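Local coordinates for perosamine synthetase (Caulobacter crescentus, PDB 3BN1), which catalyses the pyridoxal-phosphate-dependent transfer of the amino group of L-glutamate to GDP-4-keto-6-deoxy-D-mannose, giving GDP-perosamine for the O-antigen of the outer membrane, at residues R210-Q215 / F225-F230; I33-R38 / N231-N236. All blocks are in the same frame, centred on the assembly; numbering follows the deposited sequence.

How the interactions relate
Residues 225-236 run from interaction 1 straight into interaction 2. Interaction 1 ties the first half of this loop to the end of helix 203-213. Interaction 2 ties the second half to residues 33-38, between helices 20-30 and 38-51. The two centres lie about 15 Å apart. They meet at R213, whose O lies 3.3 Å from Y232 N, a probable hydrogen bond. One acetate, probably from the crystallisation liquor, is shared, bound by Q215 of interaction 1 and R233 of interaction 2. Both contacts face the second subunit. N231 ND2 bonds the pyridoxal-phosphate lysine side chain of that subunit. The M234 side chain is about 13 Å from bound 2-oxoglutaric acid.

Interaction 1 (R210-Q215 / F225-F230); sequences RLLRGQ and FPIVGF. With ACT (acetate ion), chain E.
L212 and Q215 hold F230 by two backbone hydrogen bonds at the end of helix 203-213. F230 N donates to L212 O at 2.9 Å, nearly straight (165°) and in the carbonyl plane. Q215 N donates to F230 O at 2.8 Å, more bent (134°). A water bridges the two segments. It donates to Q215 O and I227 O and accepts from G229 N. G229 CA packs on L212 O and Q215 C, with no room for a CB.

I227 carries much of the apolar part. Its CD1 meets L211 CD2 tip to tip at 3.2 Å, tighter than usual van der Waals contact. L212 crosses I227 at about a right angle and sends CD2 to I227 CD1 at 3.7 Å. L212 CD2 also meets F230 CE2 at 4.1 Å. The F225 ring turns its edge to Q215 O, with CD1 3.2 Å away.

The bend of Q215 at chi2 (-90°) places CD. Q215 NE2 donates to the acetate O at 3.1 Å and also bonds T63 of the second subunit, whose Y97 bonds G229 O. The chemistry implies a loop fixed to the helix end by backbone and one water, with leucine-isoleucine packing beside it.

Interaction 2 (I33-R38 / N231-N236); sequences ISSVGR and NYRMTN. With ACT (acetate ion), chain E.
R233 and S35 lie side by side and both reach OE2 of E194 of the second subunit, R233 NE by a salt bridge and S35 OG by a hydrogen bond. S35 OG is 3.2 Å from R233 NE, at a poor angle for a hydrogen bond. This is the dimer interface of a DegT/DnrJ/EryC1 enzyme of the aspartate aminotransferase fold, where two loops leading into helices 38-51 and 236-247 meet. The R233 chain bends at chi3 (-75°), which places NE. The guanidinium meets the acetate at its edge: NH2 donates to O at 2.7 Å and NH1 to OXT at 3.0 Å. The paired bonds would hold the group's rotation.

The backbones are joined by N236 N donating to S34 O at 2.7 Å, from above the carbonyl plane. S35 CB also packs on M234 O at 3.3 Å. T235 is the N-cap of helix 236-247: its side chain caps a backbone N just past 231-236, and OG1 also bonds Q238 OE1.

G37 is the N-cap of helix 38-51. N236 CG stands anti to its own N (chi1 -160°), 3.8 Å from G37 CA, leaving no room there for a CB. N236 ND2 bonds W32 O, and N236 OD1 accepts a weak hydrogen bond from I40 N.

Interaction 1 (R210-Q215 / F225-F230)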
ATOM      1  N   ARG A 210      -5.846   0.777  13.542  1.00 12.02           N
ATOM      2  CA  ARG A 210      -6.083   2.058  12.891  1.00 13.54           C
ATOM      3  C   ARG A 210      -4.895   3.016  13.121  1.00 11.93           C
ATOM      4  O   ARG A 210      -4.517   3.785  12.219  1.00 12.25           O
ATOM      5  CB  ARG A 210      -7.421   2.695  13.293  1.00 18.02           C
ATOM      6  CG  ARG A 210      -8.547   1.691  13.510  1.00 18.77           C
ATOM      7  CD  ARG A 210      -9.921   2.311  13.181  1.00 20.10           C
ATOM      8  NE  ARG A 210     -11.036   1.348  13.098  1.00 24.23           N
ATOM      9  CZ  ARG A 210     -11.589   0.929  11.956  1.00 57.57           C
ATOM     10  NH1 ARG A 210     -12.575   0.054  12.023  1.00 31.52           N
ATOM     11  NH2 ARG A 210     -11.207   1.398  10.756  1.00 14.25           N
ATOM     12  N   LEU A 211      -4.285   2.923  14.303  1.00 11.06           N
ATOM     13  CA  LEU A 211      -3.106   3.734  14.616  1.00 15.25           C
ATOM     14  C   LEU A 211      -1.970   3.497  13.593  1.00 12.18           C
ATOM     15  O   LEU A 211      -1.403   4.448  13.007  1.00 10.91           O
ATOM     16  CB  LEU A 211      -2.594   3.399  16.021  1.00  6.79           C
ATOM     17  CG  LEU A 211      -1.421   4.340  16.401  1.00  8.65           C
ATOM     18  CD1 LEU A 211      -1.741   5.827  16.408  1.00  6.52           C
ATOM     19  CD2 LEU A 211      -0.958   3.891  17.771  1.00 14.41           C
ATOM     20  N   LEU A 212      -1.626   2.228  13.408  1.00  8.68           N
ATOM     21  CA  LEU A 212      -0.541   1.851  12.448  1.00  2.35           C
ATOM     22  C   LEU A 212      -0.873   2.120  10.998  1.00  8.14           C
ATOM     23  O   LEU A 212      -0.026   2.530  10.218  1.00  7.30           O
ATOM     24  CB  LEU A 212      -0.245   0.363  12.565  1.00  3.05           C
ATOM     25  CG  LEU A 212       0.400  -0.054  13.899  1.00 12.23           C
ATOM     26  CD1 LEU A 212       0.189  -1.569  14.142  1.00 15.67           C
ATOM     27  CD2 LEU A 212       1.941   0.290  13.883  1.00  7.97           C
ATOM     28  N   ARG A 213      -2.117   1.883  10.644  1.00  5.05           N
ATOM     29  CA  ARG A 213      -2.577   2.093   9.267  1.00  2.14           C
ATOM     30  C   ARG A 213      -2.346   3.528   8.837  1.00 18.89           C
ATOM     31  O   ARG A 213      -1.974   3.787   7.695  1.00  8.83           O
ATOM     32  CB  ARG A 213      -4.072   1.784   9.167  1.00  4.55           C
ATOM     33  CG  ARG A 213      -4.576   1.935   7.709  1.00 18.51           C
ATOM     34  CD  ARG A 213      -6.062   1.681   7.591  1.00 12.45           C
ATOM     35  NE  ARG A 213      -6.827   2.657   8.360  1.00 10.95           N
ATOM     36  CZ  ARG A 213      -8.166   2.693   8.433  1.00 24.94           C
ATOM     37  NH1 ARG A 213      -8.981   1.849   7.763  1.00  7.53           N
ATOM     38  NH2 ARG A 213      -8.718   3.608   9.215  1.00 13.98           N
ATOM     39  N   GLY A 214      -2.625   4.441   9.763  1.00 12.01           N
ATOM     40  CA  GLY A 214      -2.556   5.888   9.532  1.00  9.35           C
ATOM     41  C   GLY A 214      -1.243   6.534   9.919  1.00 22.31           C
ATOM     42  O   GLY A 214      -1.223   7.586  10.583  1.00  7.67           O
ATOM     43  N   GLN A 215      -0.170   5.930   9.395  1.00  7.29           N
ATOM     44  CA  GLN A 215       1.196   6.413   9.576  1.00  9.14           C
ATOM     45  C   GLN A 215       1.591   6.522  11.026  1.00 11.19           C
ATOM     46  O   GLN A 215       2.535   7.228  11.310  1.00 11.28           O
ATOM     47  CB  GLN A 215       1.446   7.734   8.883  1.00  2.31           C
ATOM     48  CG  GLN A 215       1.238   7.668   7.350  1.00  4.96           C
ATOM     49  CD  GLN A 215       2.484   7.307   6.585  1.00  4.73           C
ATOM     50  OE1 GLN A 215       3.326   6.580   7.112  1.00 10.20           O
ATOM     51  NE2 GLN A 215       2.704   7.940   5.420  1.00  9.41           N
ATOM     52  N   PHE A 225       3.320  11.626  16.448  1.00 15.01           N
ATOM     53  CA  PHE A 225       3.548  10.238  16.041  1.00  8.50           C
ATOM     54  C   PHE A 225       4.186   9.496  17.213  1.00 11.86           C
ATOM     55  O   PHE A 225       5.380   9.520  17.435  1.00 13.93           O
ATOM     56  CB  PHE A 225       4.502  10.238  14.834  1.00  1.50           C
ATOM     57  CG  PHE A 225       3.871  10.851  13.611  1.00  4.90           C
ATOM     58  CD1 PHE A 225       3.100  10.077  12.742  1.00 13.05           C
ATOM     59  CD2 PHE A 225       3.974  12.212  13.371  1.00 10.09           C
ATOM     60  CE1 PHE A 225       2.459  10.644  11.649  1.00 20.29           C
ATOM     61  CE2 PHE A 225       3.343  12.793  12.294  1.00 13.11           C
ATOM     62  CZ  PHE A 225       2.554  12.023  11.441  1.00  9.36           C
ATOM     63  N   PRO A 226       3.335   8.817  17.953  1.00 14.56           N
ATOM     64  CA  PRO A 226       3.761   8.045  19.104  1.00 12.88           C
ATOM     65  C   PRO A 226       4.479   6.752  18.682  1.00 28.60           C
ATOM     66  O   PRO A 226       5.252   6.193  19.464  1.00 15.68           O
ATOM     67  CB  PRO A 226       2.425   7.716  19.771  1.00 12.40           C
ATOM     68  CG  PRO A 226       1.335   7.924  18.627  1.00  5.75           C
ATOM     69  CD  PRO A 226       1.897   9.141  17.967  1.00 13.97           C
ATOM     70  N   ILE A 227       4.260   6.242  17.473  1.00  9.65           N
ATOM     71  CA  ILE A 227       4.941   4.993  17.124  1.00 12.99           C
ATOM     72  C   ILE A 227       5.300   5.009  15.643  1.00 12.44           C
ATOM     73  O   ILE A 227       4.869   5.908  14.895  1.00 11.81           O
ATOM     74  CB  ILE A 227       3.982   3.808  17.224  1.00 13.36           C
ATOM     75  CG1 ILE A 227       2.751   4.135  16.398  1.00  4.23           C
ATOM     76  CG2 ILE A 227       3.601   3.492  18.633  1.00 45.87           C
ATOM     77  CD1 ILE A 227       1.787   3.010  16.381  1.00 26.94           C
ATOM     78  N   VAL A 228       6.017   3.968  15.225  1.00  5.97           N
ATOM     79  CA  VAL A 228       6.367   3.849  13.811  1.00  9.07           C
ATOM     80  C   VAL A 228       5.201   3.131  13.154  1.00 11.82           C
ATOM     81  O   VAL A 228       4.847   2.078  13.645  1.00  8.33           O
ATOM     82  CB  VAL A 228       7.583   2.970  13.622  1.00  5.91           C
ATOM     83  CG1 VAL A 228       7.717   2.633  12.098  1.00  1.00           C
ATOM     84  CG2 VAL A 228       8.768   3.676  14.134  1.00  9.25           C
ATOM     85  N   GLY A 229       4.550   3.735  12.154  1.00  9.23           N
ATOM     86  CA  GLY A 229       3.408   3.135  11.452  1.00  5.40           C
ATOM     87  C   GLY A 229       3.725   3.058   9.966  1.00  4.53           C
ATOM     88  O   GLY A 229       4.913   3.047   9.536  1.00  7.87           O
ATOM     89  N   PHE A 230       2.651   2.863   9.197  1.00  8.48           N
ATOM     90  CA  PHE A 230       2.736   2.587   7.753  1.00 11.13           C
ATOM     91  C   PHE A 230       1.717   3.397   7.021  1.00 16.40           C
ATOM     92  O   PHE A 230       0.828   4.026   7.632  1.00  7.61           O
ATOM     93  CB  PHE A 230       2.351   1.144   7.503  1.00  1.12           C
ATOM     94  CG  PHE A 230       3.066   0.179   8.401  1.00  8.11           C
ATOM     95  CD1 PHE A 230       4.397  -0.102   8.171  1.00  7.35           C
ATOM     96  CD2 PHE A 230       2.408  -0.455   9.485  1.00 14.42           C
ATOM     97  CE1 PHE A 230       5.092  -0.970   8.972  1.00  5.59           C
ATOM     98  CE2 PHE A 230       3.106  -1.309  10.327  1.00 15.56           C
ATOM     99  CZ  PHE A 230       4.469  -1.559  10.078  1.00 11.95           C
TER
HETATM  100  C   ACT E 372       0.422  11.096   4.949  1.00 33.64           C
HETATM  101  O   ACT E 372       0.784  10.071   4.300  1.00 11.03           O
HETATM  102  OXT ACT E 372      -0.430  10.994   6.000  1.00 15.54           O
HETATM  103  CH3 ACT E 372       0.977  12.447   4.592  1.00 14.15           C
HETATM  104  O   HOH W   1       5.108   6.658  12.397  1.00  6.82           O

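Interaction 2 (I33-R38 / N231-N236)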
ATOM      1  N   ILE A  33     -11.194  11.788  -3.240  1.00 16.15           N
ATOM      2  CA  ILE A  33     -10.579  10.631  -3.945  1.00  7.27           C
ATOM      3  C   ILE A  33      -9.363  10.018  -3.181  1.00 20.71           C
ATOM      4  O   ILE A  33      -8.704   9.044  -3.593  1.00  9.32           O
ATOM      5  CB  ILE A  33     -10.182  11.085  -5.379  1.00  6.62           C
ATOM      6  CG1 ILE A  33      -8.992  12.076  -5.319  1.00 10.95           C
ATOM      7  CG2 ILE A  33     -11.401  11.644  -6.155  1.00 12.63           C
ATOM      8  CD1 ILE A  33      -8.122  12.153  -6.645  1.00  7.85           C
ATOM      9  N   SER A  34      -9.094  10.586  -2.016  1.00 14.28           N
ATOM     10  CA  SER A  34      -7.981  10.139  -1.164  1.00 14.03           C
ATOM     11  C   SER A  34      -8.492   9.211  -0.052  1.00 17.60           C
ATOM     12  O   SER A  34      -9.619   8.706  -0.105  1.00 10.99           O
ATOM     13  CB  SER A  34      -7.203  11.360  -0.626  1.00 11.25           C
ATOM     14  OG  SER A  34      -5.946  11.015  -0.059  1.00 11.19           O
ATOM     15  N   SER A  35      -7.650   9.017   0.950  1.00 10.60           N
ATOM     16  CA  SER A  35      -7.937   8.130   2.043  1.00 13.31           C
ATOM     17  C   SER A  35      -8.779   8.691   3.151  1.00 25.34           C
ATOM     18  O   SER A  35      -8.629   8.263   4.294  1.00 22.11           O
ATOM     19  CB  SER A  35      -6.685   7.468   2.606  1.00  6.19           C
ATOM     20  OG  SER A  35      -5.743   8.485   2.870  1.00 13.49           O
ATOM     21  N   VAL A  36      -9.698   9.589   2.811  1.00 19.74           N
ATOM     22  CA  VAL A  36     -10.669  10.067   3.786  1.00 49.53           C
ATOM     23  C   VAL A  36     -11.946  10.186   2.983  1.00 35.31           C
ATOM     24  O   VAL A  36     -11.888  10.462   1.773  1.00 18.44           O
ATOM     25  CB  VAL A  36     -10.328  11.405   4.537  1.00 14.09           C
ATOM     26  CG1 VAL A  36      -8.906  11.434   5.033  1.00 27.48           C
ATOM     27  CG2 VAL A  36     -10.661  12.640   3.714  1.00 23.53           C
ATOM     28  N   GLY A  37     -13.066   9.877   3.638  1.00 25.09           N
ATOM     29  CA  GLY A  37     -14.399  10.008   3.039  1.00 12.14           C
ATOM     30  C   GLY A  37     -15.503   8.992   3.442  1.00 24.89           C
ATOM     31  O   GLY A  37     -15.241   7.966   4.066  1.00 27.28           O
ATOM     32  N   ARG A  38     -16.739   9.283   3.037  1.00  7.43           N
ATOM     33  CA  ARG A  38     -17.930   8.475   3.338  1.00 20.37           C
ATOM     34  C   ARG A  38     -17.807   6.983   3.014  1.00  9.98           C
ATOM     35  O   ARG A  38     -18.146   6.096   3.813  1.00 19.28           O
ATOM     36  CB  ARG A  38     -19.204   9.039   2.640  1.00 19.84           C
ATOM     37  CG  ARG A  38     -19.764   8.173   1.442  1.00 99.89           C
ATOM     38  CD  ARG A  38     -21.124   8.553   0.729  1.00 35.74           C
ATOM     39  NE  ARG A  38     -21.846   7.323   0.341  1.00 99.89           N
ATOM     40  CZ  ARG A  38     -22.818   7.210  -0.571  1.00 99.89           C
ATOM     41  NH1 ARG A  38     -23.247   8.278  -1.224  1.00 36.31           N
ATOM     42  NH2 ARG A  38     -23.384   6.027  -0.847  1.00 31.54           N
ATOM     43  N   ASN A 231       1.818   3.337   5.705  1.00  7.21           N
ATOM     44  CA  ASN A 231       0.786   3.995   4.897  1.00  6.98           C
ATOM     45  C   ASN A 231       0.029   2.851   4.213  1.00  3.05           C
ATOM     46  O   ASN A 231       0.367   2.410   3.106  1.00 13.30           O
ATOM     47  CB  ASN A 231       1.229   5.079   3.876  1.00  6.69           C
ATOM     48  CG  ASN A 231       0.032   5.657   3.132  1.00 12.12           C
ATOM     49  OD1 ASN A 231      -1.116   5.165   3.308  1.00 13.80           O
ATOM     50  ND2 ASN A 231       0.279   6.633   2.232  1.00  4.67           N
ATOM     51  N   TYR A 232      -0.980   2.366   4.932  1.00 12.42           N
ATOM     52  CA  TYR A 232      -1.715   1.243   4.406  1.00 12.65           C
ATOM     53  C   TYR A 232      -3.192   1.577   4.261  1.00 13.37           C
ATOM     54  O   TYR A 232      -4.008   0.702   4.325  1.00 13.24           O
ATOM     55  CB  TYR A 232      -1.551   0.044   5.343  1.00  3.57           C
ATOM     56  CG  TYR A 232      -0.179  -0.652   5.329  1.00  3.55           C
ATOM     57  CD1 TYR A 232       0.776  -0.381   4.343  1.00 10.03           C
ATOM     58  CD2 TYR A 232       0.177  -1.515   6.370  1.00  6.93           C
ATOM     59  CE1 TYR A 232       2.022  -1.039   4.339  1.00  8.27           C
ATOM     60  CE2 TYR A 232       1.376  -2.206   6.361  1.00  9.07           C
ATOM     61  CZ  TYR A 232       2.276  -1.982   5.328  1.00 12.09           C
ATOM     62  OH  TYR A 232       3.449  -2.663   5.385  1.00  9.25           O
ATOM     63  N   ARG A 233      -3.521   2.847   4.107  1.00  6.53           N
ATOM     64  CA  ARG A 233      -4.921   3.251   4.042  1.00 20.34           C
ATOM     65  C   ARG A 233      -5.546   2.970   2.702  1.00 14.03           C
ATOM     66  O   ARG A 233      -4.910   3.148   1.678  1.00  6.24           O
ATOM     67  CB  ARG A 233      -5.032   4.766   4.224  1.00  5.74           C
ATOM     68  CG  ARG A 233      -4.343   5.235   5.475  1.00 11.66           C
ATOM     69  CD  ARG A 233      -4.303   6.774   5.504  1.00 12.69           C
ATOM     70  NE  ARG A 233      -3.305   7.347   4.577  1.00 21.95           N
ATOM     71  CZ  ARG A 233      -2.315   8.185   4.920  1.00 10.01           C
ATOM     72  NH1 ARG A 233      -2.195   8.612   6.180  1.00 19.58           N
ATOM     73  NH2 ARG A 233      -1.477   8.684   3.984  1.00 14.11           N
ATOM     74  N   MET A 234      -6.847   2.694   2.712  1.00 10.28           N
ATOM     75  CA  MET A 234      -7.616   2.495   1.480  1.00  8.38           C
ATOM     76  C   MET A 234      -8.110   3.874   0.974  1.00  8.94           C
ATOM     77  O   MET A 234      -8.445   4.742   1.801  1.00 16.39           O
ATOM     78  CB  MET A 234      -8.885   1.656   1.779  1.00  7.86           C
ATOM     79  CG  MET A 234      -9.608   1.296   0.489  1.00 11.67           C
ATOM     80  SD  MET A 234     -11.030   0.272   0.764  1.00 14.81           S
ATOM     81  CE  MET A 234     -10.286  -1.419   0.953  1.00 12.14           C
ATOM     82  N   THR A 235      -8.175   4.086  -0.346  1.00  8.21           N
ATOM     83  CA  THR A 235      -8.772   5.311  -0.845  1.00  8.32           C
ATOM     84  C   THR A 235     -10.324   5.256  -0.796  1.00 26.86           C
ATOM     85  O   THR A 235     -10.950   4.168  -0.749  1.00 11.22           O
ATOM     86  CB  THR A 235      -8.416   5.608  -2.306  1.00  3.69           C
ATOM     87  OG1 THR A 235      -8.883   4.552  -3.209  1.00  7.47           O
ATOM     88  CG2 THR A 235      -6.942   5.904  -2.402  1.00 12.06           C
ATOM     89  N   ASN A 236     -10.942   6.437  -0.825  1.00 15.15           N
ATOM     90  CA  ASN A 236     -12.397   6.547  -0.831  1.00  5.18           C
ATOM     91  C   ASN A 236     -12.894   5.956  -2.143  1.00 14.73           C
ATOM     92  O   ASN A 236     -14.006   5.429  -2.192  1.00 10.88           O
ATOM     93  CB  ASN A 236     -12.821   8.029  -0.738  1.00  8.94           C
ATOM     94  CG  ASN A 236     -14.285   8.229  -0.262  1.00 17.67           C
ATOM     95  OD1 ASN A 236     -14.787   7.533   0.629  1.00 14.31           O
ATOM     96  ND2 ASN A 236     -14.945   9.248  -0.823  1.00 12.05           N
TER
HETATM   97  C   ACT E 372       0.422  11.096   4.949  1.00 33.64           C
HETATM   98  O   ACT E 372       0.784  10.071   4.300  1.00 11.03           O
HETATM   99  OXT ACT E 372      -0.430  10.994   6.000  1.00 15.54           O
HETATM  100  CH3 ACT E 372       0.977  12.447   4.592  1.00 14.15           C